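Local structure of sensor protein CpxA (Vibrio parahaemolyticus, 3V67) at residues 45-59 / 68-81. The protein probably acts as a membrane sensor histidine kinase of a two-component system, this chain being its periplasmic sensor domain of PAS fold. Sequence-based numbering, arbitrary orientation.
Sequences EGNRAGKHDPRPRVF and LTTDKRSNFQLRAM
Arg57 sends its CG off strand 57-59 on the side opposite the amide nitrogen (chi1 170°) and stays extended as far as NE, which carries its guanidinium to Gln77 in the first turn of helix 75-81; Met81, by contrast, bends at chi2 and again at chi3, folding its CE back toward Phe59 CD2 and CG. In the PAS fold of this sensor domain the helix packs against a strand of the antiparallel sheet: the axes of segments 57-59 and 75-81 approach to 10.8 Å, and the side chains of Gln77 and Met81 bridge that gap to Arg57 and Phe59. The Arg57 bond is well formed: NH1 donates to Gln77 OE1 at 2.8 Å, within the carbonyl plane and almost within the guanidinium plane, although the two planar groups are turned 60° apart. Both faces of that guanidinium are occupied, one by Phe59 CZ, set toward the rim of the group, and the other by Lys72, whose CD sits centrally 3.4 Å above the plane. Lys72 and Arg57 run past each other in opposite directions; the Lys72 methylenes lie on the face, while its ammonium NZ comes within 3.8 Å of Arg57 NE, two like charges side by side that probably repel.

Phe59 turns its ring to Met81. Met81 CB lies 3.8 Å from the Phe59 ring centroid, 17° off the normal, a CH-pi contact over the face, while SD approaches obliquely as a Met-aromatic contact. Tyr120 of the neighbouring strand 115-124 and Tyr102 of strand 102-112 also touch Phe59.

On the loop side, Arg73 NH2 donates to Arg48 O at 2.6 Å from above the carbonyl plane, and Gly50 N lies over one face of the Arg73 guanidinium. Arg48 itself is held by its own loop: NH1 reaches Arg55 O at 2.6 Å and NH2 reaches Asp53 O. Near Glu45, a water donates to both Glu45 OE1 and Leu68 O, the latter at 2.8 Å from the water oxygen.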
ATOM      1  N   GLU A  45      13.303  23.029  -6.041  1.00 42.22           N
ATOM      2  CA  GLU A  45      12.058  23.020  -6.800  1.00 46.04           C
ATOM      3  C   GLU A  45      12.287  23.353  -8.274  1.00 55.69           C
ATOM      4  O   GLU A  45      11.396  23.175  -9.111  1.00 51.67           O
ATOM      5  CB  GLU A  45      11.057  23.982  -6.169  1.00 39.59           C
ATOM      6  CG  GLU A  45      10.663  23.538  -4.763  1.00 41.04           C
ATOM      7  CD  GLU A  45       9.837  24.567  -4.034  1.00 50.01           C
ATOM      8  OE1 GLU A  45       8.724  24.218  -3.584  1.00 58.99           O
ATOM      9  OE2 GLU A  45      10.301  25.723  -3.906  1.00 45.94           O
ATOM     10  N   GLY A  46      13.492  23.817  -8.588  1.00 58.11           N
ATOM     11  CA  GLY A  46      13.842  24.172  -9.950  1.00 57.74           C
ATOM     12  C   GLY A  46      13.937  22.986 -10.889  1.00 59.25           C
ATOM     13  O   GLY A  46      13.822  23.146 -12.101  1.00 65.83           O
ATOM     14  N   ASN A  47      14.144  21.792 -10.341  1.00 56.26           N
ATOM     15  CA  ASN A  47      14.361  20.619 -11.182  1.00 64.01           C
ATOM     16  C   ASN A  47      13.102  20.033 -11.827  1.00 63.69           C
ATOM     17  O   ASN A  47      13.193  19.108 -12.634  1.00 61.33           O
ATOM     18  CB  ASN A  47      15.150  19.542 -10.434  1.00 65.27           C
ATOM     19  CG  ASN A  47      16.634  19.586 -10.751  1.00 70.35           C
ATOM     20  OD1 ASN A  47      17.039  20.080 -11.805  1.00 72.59           O
ATOM     21  ND2 ASN A  47      17.453  19.067  -9.844  1.00 68.94           N
ATOM     22  N   ARG A  48      11.937  20.573 -11.480  1.00 53.61           N
ATOM     23  CA  ARG A  48      10.686  20.139 -12.106  1.00 44.76           C
ATOM     24  C   ARG A  48      10.437  20.876 -13.416  1.00 38.88           C
ATOM     25  O   ARG A  48      10.545  22.101 -13.480  1.00 40.39           O
ATOM     26  CB  ARG A  48       9.504  20.339 -11.164  1.00 44.01           C
ATOM     27  CG  ARG A  48       9.463  19.352 -10.019  1.00 48.52           C
ATOM     28  CD  ARG A  48       8.190  19.519  -9.221  1.00 46.08           C
ATOM     29  NE  ARG A  48       7.009  19.176 -10.004  1.00 34.10           N
ATOM     30  CZ  ARG A  48       6.590  17.930 -10.197  1.00 31.00           C
ATOM     31  NH1 ARG A  48       7.269  16.923  -9.669  1.00 35.75           N
ATOM     32  NH2 ARG A  48       5.501  17.690 -10.914  1.00 31.46           N
ATOM     33  N   ALA A  49      10.091  20.123 -14.455  1.00 34.79           N
ATOM     34  CA  ALA A  49      10.012  20.665 -15.806  1.00 30.82           C
ATOM     35  C   ALA A  49       8.656  21.292 -16.117  1.00 28.70           C
ATOM     36  O   ALA A  49       8.511  22.021 -17.097  1.00 29.15           O
ATOM     37  CB  ALA A  49      10.347  19.592 -16.820  1.00 31.43           C
ATOM     38  N   GLY A  50       7.666  21.008 -15.281  1.00 27.50           N
ATOM     39  CA  GLY A  50       6.333  21.532 -15.500  1.00 21.28           C
ATOM     40  C   GLY A  50       5.359  20.969 -14.495  1.00 26.56           C
ATOM     41  O   GLY A  50       5.753  20.251 -13.577  1.00 28.82           O
ATOM     42  N   LYS A  51       4.083  21.293 -14.665  1.00 33.15           N
ATOM     43  CA  LYS A  51       3.062  20.839 -13.730  1.00 38.42           C
ATOM     44  C   LYS A  51       2.693  19.378 -13.980  1.00 30.23           C
ATOM     45  O   LYS A  51       2.391  18.640 -13.046  1.00 31.88           O
ATOM     46  CB  LYS A  51       1.822  21.742 -13.791  1.00 38.23           C
ATOM     47  CG  LYS A  51       1.055  21.669 -15.092  1.00 26.20           C
ATOM     48  CD  LYS A  51       0.003  22.757 -15.191  1.00 29.33           C
ATOM     49  CE  LYS A  51      -0.920  22.488 -16.369  1.00 46.30           C
ATOM     50  NZ  LYS A  51      -1.288  23.729 -17.103  1.00 46.41           N
ATOM     51  N   HIS A  52       2.740  18.958 -15.240  1.00 29.85           N
ATOM     52  CA  HIS A  52       2.420  17.580 -15.592  1.00 28.45           C
ATOM     53  C   HIS A  52       3.611  16.648 -15.370  1.00 28.09           C
ATOM     54  O   HIS A  52       3.554  15.461 -15.696  1.00 32.77           O
ATOM     55  CB  HIS A  52       1.929  17.498 -17.039  1.00 26.04           C
ATOM     56  CG  HIS A  52       0.603  18.154 -17.264  1.00 28.98           C
ATOM     57  ND1 HIS A  52      -0.394  18.162 -16.314  1.00 28.52           N
ATOM     58  CD2 HIS A  52       0.109  18.830 -18.330  1.00 37.61           C
ATOM     59  CE1 HIS A  52      -1.445  18.809 -16.782  1.00 29.03           C
ATOM     60  NE2 HIS A  52      -1.164  19.224 -18.007  1.00 31.02           N
ATOM     61  N   ASP A  53       4.686  17.197 -14.811  1.00 36.90           N
ATOM     62  CA  ASP A  53       5.886  16.428 -14.491  1.00 36.69           C
ATOM     63  C   ASP A  53       5.540  15.252 -13.580  1.00 39.34           C
ATOM     64  O   ASP A  53       5.078  15.448 -12.457  1.00 42.70           O
ATOM     65  CB  ASP A  53       6.916  17.337 -13.816  1.00 26.46           C
ATOM     66  CG  ASP A  53       8.312  16.753 -13.821  1.00 20.41           C
ATOM     67  OD1 ASP A  53       9.267  17.534 -13.998  1.00 23.67           O
ATOM     68  OD2 ASP A  53       8.462  15.527 -13.639  1.00 29.14           O
ATOM     69  N   PRO A  54       5.765  14.019 -14.069  1.00 41.04           N
ATOM     70  CA  PRO A  54       5.401  12.788 -13.357  1.00 36.24           C
ATOM     71  C   PRO A  54       6.266  12.530 -12.127  1.00 40.48           C
ATOM     72  O   PRO A  54       5.865  11.762 -11.251  1.00 45.59           O
ATOM     73  CB  PRO A  54       5.650  11.702 -14.404  1.00 31.31           C
ATOM     74  CG  PRO A  54       6.713  12.268 -15.274  1.00 32.65           C
ATOM     75  CD  PRO A  54       6.406  13.733 -15.366  1.00 35.34           C
ATOM     76  N   ARG A  55       7.434  13.161 -12.069  1.00 38.31           N
ATOM     77  CA  ARG A  55       8.359  12.968 -10.958  1.00 41.83           C
ATOM     78  C   ARG A  55       7.745  13.375  -9.623  1.00 40.48           C
ATOM     79  O   ARG A  55       6.934  14.303  -9.571  1.00 34.23           O
ATOM     80  CB  ARG A  55       9.648  13.753 -11.206  1.00 39.09           C
ATOM     81  CG  ARG A  55      10.529  13.150 -12.278  1.00 47.64           C
ATOM     82  CD  ARG A  55      11.594  14.123 -12.729  1.00 59.25           C
ATOM     83  NE  ARG A  55      11.079  15.132 -13.645  1.00 65.62           N
ATOM     84  CZ  ARG A  55      11.833  16.044 -14.248  1.00 61.12           C
ATOM     85  NH1 ARG A  55      13.139  16.078 -14.029  1.00 53.30           N
ATOM     86  NH2 ARG A  55      11.280  16.926 -15.070  1.00 66.91           N
ATOM     87  N   PRO A  56       8.119  12.666  -8.542  1.00 37.01           N
ATOM     88  CA  PRO A  56       7.681  13.030  -7.191  1.00 30.72           C
ATOM     89  C   PRO A  56       8.113  14.454  -6.868  1.00 32.94           C
ATOM     90  O   PRO A  56       9.261  14.816  -7.119  1.00 31.74           O
ATOM     91  CB  PRO A  56       8.435  12.041  -6.297  1.00 28.19           C
ATOM     92  CG  PRO A  56       8.733  10.879  -7.179  1.00 30.87           C
ATOM     93  CD  PRO A  56       8.956  11.452  -8.544  1.00 34.14           C
ATOM     94  N   ARG A  57       7.194  15.246  -6.334  1.00 26.09           N
ATOM     95  CA  ARG A  57       7.474  16.624  -5.972  1.00 21.32           C
ATOM     96  C   ARG A  57       7.792  16.759  -4.487  1.00 27.72           C
ATOM     97  O   ARG A  57       7.041  16.294  -3.640  1.00 26.92           O
ATOM     98  CB  ARG A  57       6.281  17.508  -6.324  1.00 20.00           C
ATOM     99  CG  ARG A  57       6.397  18.905  -5.768  1.00 34.71           C
ATOM    100  CD  ARG A  57       5.293  19.808  -6.266  1.00 33.95           C
ATOM    101  NE  ARG A  57       5.400  21.125  -5.652  1.00 39.91           N
ATOM    102  CZ  ARG A  57       4.518  22.103  -5.821  1.00 43.35           C
ATOM    103  NH1 ARG A  57       3.456  21.914  -6.592  1.00 39.66           N
ATOM    104  NH2 ARG A  57       4.700  23.271  -5.216  1.00 43.29           N
ATOM    105  N   VAL A  58       8.908  17.406  -4.175  1.00 32.52           N
ATOM    106  CA  VAL A  58       9.295  17.611  -2.785  1.00 28.78           C
ATOM    107  C   VAL A  58       8.713  18.907  -2.218  1.00 30.36           C
ATOM    108  O   VAL A  58       8.886  19.977  -2.798  1.00 41.44           O
ATOM    109  CB  VAL A  58      10.827  17.602  -2.626  1.00 31.67           C
ATOM    110  CG1 VAL A  58      11.215  18.003  -1.219  1.00 35.10           C
ATOM    111  CG2 VAL A  58      11.385  16.225  -2.965  1.00 29.73           C
ATOM    112  N   PHE A  59       8.007  18.795  -1.094  1.00 27.47           N
ATOM    113  CA  PHE A  59       7.458  19.956  -0.398  1.00 26.80           C
ATOM    114  C   PHE A  59       8.185  20.165   0.926  1.00 24.31           C
ATOM    115  O   PHE A  59       8.814  19.250   1.452  1.00 23.28           O
ATOM    116  CB  PHE A  59       5.980  19.753  -0.072  1.00 38.11           C
ATOM    117  CG  PHE A  59       5.046  19.928  -1.240  1.00 44.09           C
ATOM    118  CD1 PHE A  59       4.474  21.161  -1.512  1.00 43.31           C
ATOM    119  CD2 PHE A  59       4.697  18.846  -2.032  1.00 45.85           C
ATOM    120  CE1 PHE A  59       3.588  21.312  -2.564  1.00 36.39           C
ATOM    121  CE2 PHE A  59       3.814  18.993  -3.086  1.00 46.72           C
ATOM    122  CZ  PHE A  59       3.260  20.228  -3.351  1.00 39.86           C
ATOM    123  N   LEU A  68       6.312  25.820   2.911  1.00 36.93           N
ATOM    124  CA  LEU A  68       7.334  26.682   2.330  1.00 30.47           C
ATOM    125  C   LEU A  68       7.622  26.286   0.894  1.00 37.76           C
ATOM    126  O   LEU A  68       8.157  25.212   0.635  1.00 48.03           O
ATOM    127  CB  LEU A  68       8.626  26.600   3.134  1.00 22.70           C
ATOM    128  CG  LEU A  68       8.498  26.810   4.636  1.00 24.38           C
ATOM    129  CD1 LEU A  68       9.862  26.720   5.303  1.00 21.57           C
ATOM    130  CD2 LEU A  68       7.834  28.144   4.933  1.00 22.83           C
ATOM    131  N   THR A  69       7.275  27.165  -0.040  1.00 46.62           N
ATOM    132  CA  THR A  69       7.500  26.911  -1.458  1.00 54.94           C
ATOM    133  C   THR A  69       7.456  28.203  -2.256  1.00 66.43           C
ATOM    134  O   THR A  69       6.805  29.162  -1.850  1.00 68.09           O
ATOM    135  CB  THR A  69       6.461  25.906  -2.018  1.00 53.13           C
ATOM    136  OG1 THR A  69       6.821  25.515  -3.349  1.00 55.79           O
ATOM    137  CG2 THR A  69       5.068  26.529  -2.020  1.00 50.60           C
ATOM    138  N   THR A  70       8.173  28.230  -3.374  1.00 80.87           N
ATOM    139  CA  THR A  70       7.977  29.271  -4.367  1.00 94.23           C
ATOM    140  C   THR A  70       6.768  28.804  -5.149  1.00108.22           C
ATOM    141  O   THR A  70       6.704  27.630  -5.503  1.00111.88           O
ATOM    142  CB  THR A  70       9.177  29.361  -5.332  1.00 89.17           C
ATOM    143  OG1 THR A  70       8.957  28.484  -6.442  1.00 87.32           O
ATOM    144  CG2 THR A  70      10.465  28.965  -4.626  1.00 81.89           C
ATOM    145  N   ASP A  71       5.802  29.674  -5.420  1.00117.35           N
ATOM    146  CA  ASP A  71       4.563  29.192  -6.037  1.00124.48           C
ATOM    147  C   ASP A  71       4.772  28.390  -7.328  1.00116.49           C
ATOM    148  O   ASP A  71       5.445  28.845  -8.251  1.00118.30           O
ATOM    149  CB  ASP A  71       3.585  30.336  -6.287  1.00136.98           C
ATOM    150  CG  ASP A  71       2.211  29.841  -6.686  1.00145.89           C
ATOM    151  OD1 ASP A  71       1.313  29.823  -5.820  1.00148.22           O
ATOM    152  OD2 ASP A  71       2.033  29.457  -7.860  1.00150.01           O
ATOM    153  N   LYS A  72       4.198  27.190  -7.376  1.00104.17           N
ATOM    154  CA  LYS A  72       4.379  26.301  -8.522  1.00 97.72           C
ATOM    155  C   LYS A  72       3.110  26.141  -9.371  1.00 94.08           C
ATOM    156  O   LYS A  72       1.988  26.189  -8.858  1.00 95.97           O
ATOM    157  CB  LYS A  72       4.917  24.934  -8.074  1.00 87.53           C
ATOM    158  CG  LYS A  72       5.936  24.313  -9.033  1.00 79.22           C
ATOM    159  CD  LYS A  72       6.558  23.046  -8.458  1.00 74.19           C
ATOM    160  CE  LYS A  72       8.042  23.238  -8.166  1.00 75.69           C
ATOM    161  NZ  LYS A  72       8.628  22.066  -7.449  1.00 72.88           N
ATOM    162  N   ARG A  73       3.328  25.944 -10.669  1.00 85.05           N
ATOM    163  CA  ARG A  73       2.302  25.806 -11.708  1.00 82.66           C
ATOM    164  C   ARG A  73       1.022  25.056 -11.315  1.00 76.62           C
ATOM    165  O   ARG A  73      -0.043  25.297 -11.885  1.00 72.70           O
ATOM    166  CB  ARG A  73       2.922  25.128 -12.939  1.00 79.06           C
ATOM    167  CG  ARG A  73       4.368  25.528 -13.239  1.00 72.85           C
ATOM    168  CD  ARG A  73       5.371  24.554 -12.618  1.00 64.31           C
ATOM    169  NE  ARG A  73       6.676  24.633 -13.266  1.00 63.69           N
ATOM    170  CZ  ARG A  73       7.728  23.893 -12.929  1.00 63.00           C
ATOM    171  NH1 ARG A  73       7.639  23.011 -11.940  1.00 61.58           N
ATOM    172  NH2 ARG A  73       8.875  24.033 -13.582  1.00 62.17           N
ATOM    173  N   SER A  74       1.126  24.146 -10.350  1.00 71.38           N
ATOM    174  CA  SER A  74      -0.017  23.336  -9.939  1.00 66.77           C
ATOM    175  C   SER A  74      -0.605  23.764  -8.594  1.00 64.37           C
ATOM    176  O   SER A  74      -0.010  23.534  -7.544  1.00 59.73           O
ATOM    177  CB  SER A  74       0.367  21.855  -9.895  1.00 63.62           C
ATOM    178  OG  SER A  74      -0.751  21.056  -9.552  1.00 62.85           O
ATOM    179  N   ASN A  75      -1.784  24.377  -8.636  1.00 75.48           N
ATOM    180  CA  ASN A  75      -2.467  24.822  -7.428  1.00 76.37           C
ATOM    181  C   ASN A  75      -3.003  23.653  -6.606  1.00 72.22           C
ATOM    182  O   ASN A  75      -3.015  23.698  -5.375  1.00 75.39           O
ATOM    183  CB  ASN A  75      -3.614  25.766  -7.789  1.00 86.00           C
ATOM    184  CG  ASN A  75      -3.491  27.117  -7.114  1.00 93.02           C
ATOM    185  OD1 ASN A  75      -3.938  27.300  -5.981  1.00 94.27           O
ATOM    186  ND2 ASN A  75      -2.884  28.075  -7.807  1.00 95.22           N
ATOM    187  N   PHE A  76      -3.446  22.611  -7.303  1.00 65.05           N
ATOM    188  CA  PHE A  76      -4.020  21.431  -6.665  1.00 57.61           C
ATOM    189  C   PHE A  76      -3.054  20.768  -5.683  1.00 53.82           C
ATOM    190  O   PHE A  76      -3.413  20.504  -4.532  1.00 61.01           O
ATOM    191  CB  PHE A  76      -4.475  20.430  -7.729  1.00 66.18           C
ATOM    192  CG  PHE A  76      -4.648  19.034  -7.213  1.00 74.77           C
ATOM    193  CD1 PHE A  76      -5.718  18.709  -6.397  1.00 78.13           C
ATOM    194  CD2 PHE A  76      -3.741  18.045  -7.549  1.00 80.64           C
ATOM    195  CE1 PHE A  76      -5.878  17.422  -5.921  1.00 81.19           C
ATOM    196  CE2 PHE A  76      -3.895  16.757  -7.078  1.00 82.78           C
ATOM    197  CZ  PHE A  76      -4.964  16.444  -6.262  1.00 83.28           C
ATOM    198  N   GLN A  77      -1.832  20.510  -6.142  1.00 46.53           N
ATOM    199  CA  GLN A  77      -0.795  19.922  -5.302  1.00 41.55           C
ATOM    200  C   GLN A  77      -0.550  20.776  -4.060  1.00 35.22           C
ATOM    201  O   GLN A  77      -0.270  20.259  -2.976  1.00 40.09           O
ATOM    202  CB  GLN A  77       0.504  19.767  -6.099  1.00 44.68           C
ATOM    203  CG  GLN A  77       0.359  18.939  -7.368  1.00 50.52           C
ATOM    204  CD  GLN A  77       1.616  18.930  -8.218  1.00 56.72           C
ATOM    205  OE1 GLN A  77       2.511  19.756  -8.035  1.00 56.07           O
ATOM    206  NE2 GLN A  77       1.690  17.991  -9.153  1.00 62.14           N
ATOM    207  N   LEU A  78      -0.673  22.087  -4.229  1.00 33.84           N
ATOM    208  CA  LEU A  78      -0.452  23.035  -3.145  1.00 39.97           C
ATOM    209  C   LEU A  78      -1.565  22.954  -2.098  1.00 34.88           C
ATOM    210  O   LEU A  78      -1.300  22.955  -0.889  1.00 49.79           O
ATOM    211  CB  LEU A  78      -0.341  24.450  -3.714  1.00 39.84           C
ATOM    212  CG  LEU A  78       0.403  25.496  -2.887  1.00 47.60           C
ATOM    213  CD1 LEU A  78       1.304  24.835  -1.856  1.00 41.53           C
ATOM    214  CD2 LEU A  78       1.218  26.383  -3.815  1.00 53.26           C
ATOM    215  N   ARG A  79      -2.807  22.881  -2.572  1.00 32.83           N
ATOM    216  CA  ARG A  79      -3.956  22.697  -1.691  1.00 50.28           C
ATOM    217  C   ARG A  79      -3.828  21.401  -0.898  1.00 50.56           C
ATOM    218  O   ARG A  79      -3.996  21.381   0.330  1.00 49.25           O
ATOM    219  CB  ARG A  79      -5.252  22.674  -2.502  1.00 56.90           C
ATOM    220  CG  ARG A  79      -5.941  24.023  -2.631  1.00 68.38           C
ATOM    221  CD  ARG A  79      -5.726  24.635  -4.001  1.00 77.38           C
ATOM    222  NE  ARG A  79      -6.118  23.724  -5.071  1.00 84.00           N
ATOM    223  CZ  ARG A  79      -6.528  24.117  -6.273  1.00 92.11           C
ATOM    224  NH1 ARG A  79      -6.609  25.410  -6.554  1.00 96.13           N
ATOM    225  NH2 ARG A  79      -6.863  23.219  -7.191  1.00 92.30           N
ATOM    226  N   ALA A  80      -3.525  20.320  -1.613  1.00 44.54           N
ATOM    227  CA  ALA A  80      -3.362  19.012  -0.994  1.00 38.31           C
ATOM    228  C   ALA A  80      -2.273  19.045   0.073  1.00 37.63           C
ATOM    229  O   ALA A  80      -2.462  18.526   1.173  1.00 36.39           O
ATOM    230  CB  ALA A  80      -3.042  17.962  -2.052  1.00 37.55           C
ATOM    231  N   MET A  81      -1.141  19.667  -0.250  1.00 37.92           N
ATOM    232  CA  MET A  81      -0.037  19.765   0.704  1.00 43.55           C
ATOM    233  C   MET A  81      -0.422  20.545   1.955  1.00 41.97           C
ATOM    234  O   MET A  81      -0.152  20.098   3.070  1.00 44.16           O
ATOM    235  CB  MET A  81       1.207  20.384   0.065  1.00 49.89           C
ATOM    236  CG  MET A  81       2.339  20.638   1.058  1.00 56.73           C
ATOM    237  SD  MET A  81       2.773  19.203   2.073  1.00 42.73           S
ATOM    238  CE  MET A  81       3.131  17.985   0.822  1.00 23.02           C
TER
HETATM  239  O   HOH W   1       7.737  23.075  -1.090  1.00 44.27           O
HETATM  240  O   HOH W   2       4.670  20.796 -10.324  1.00 23.75           O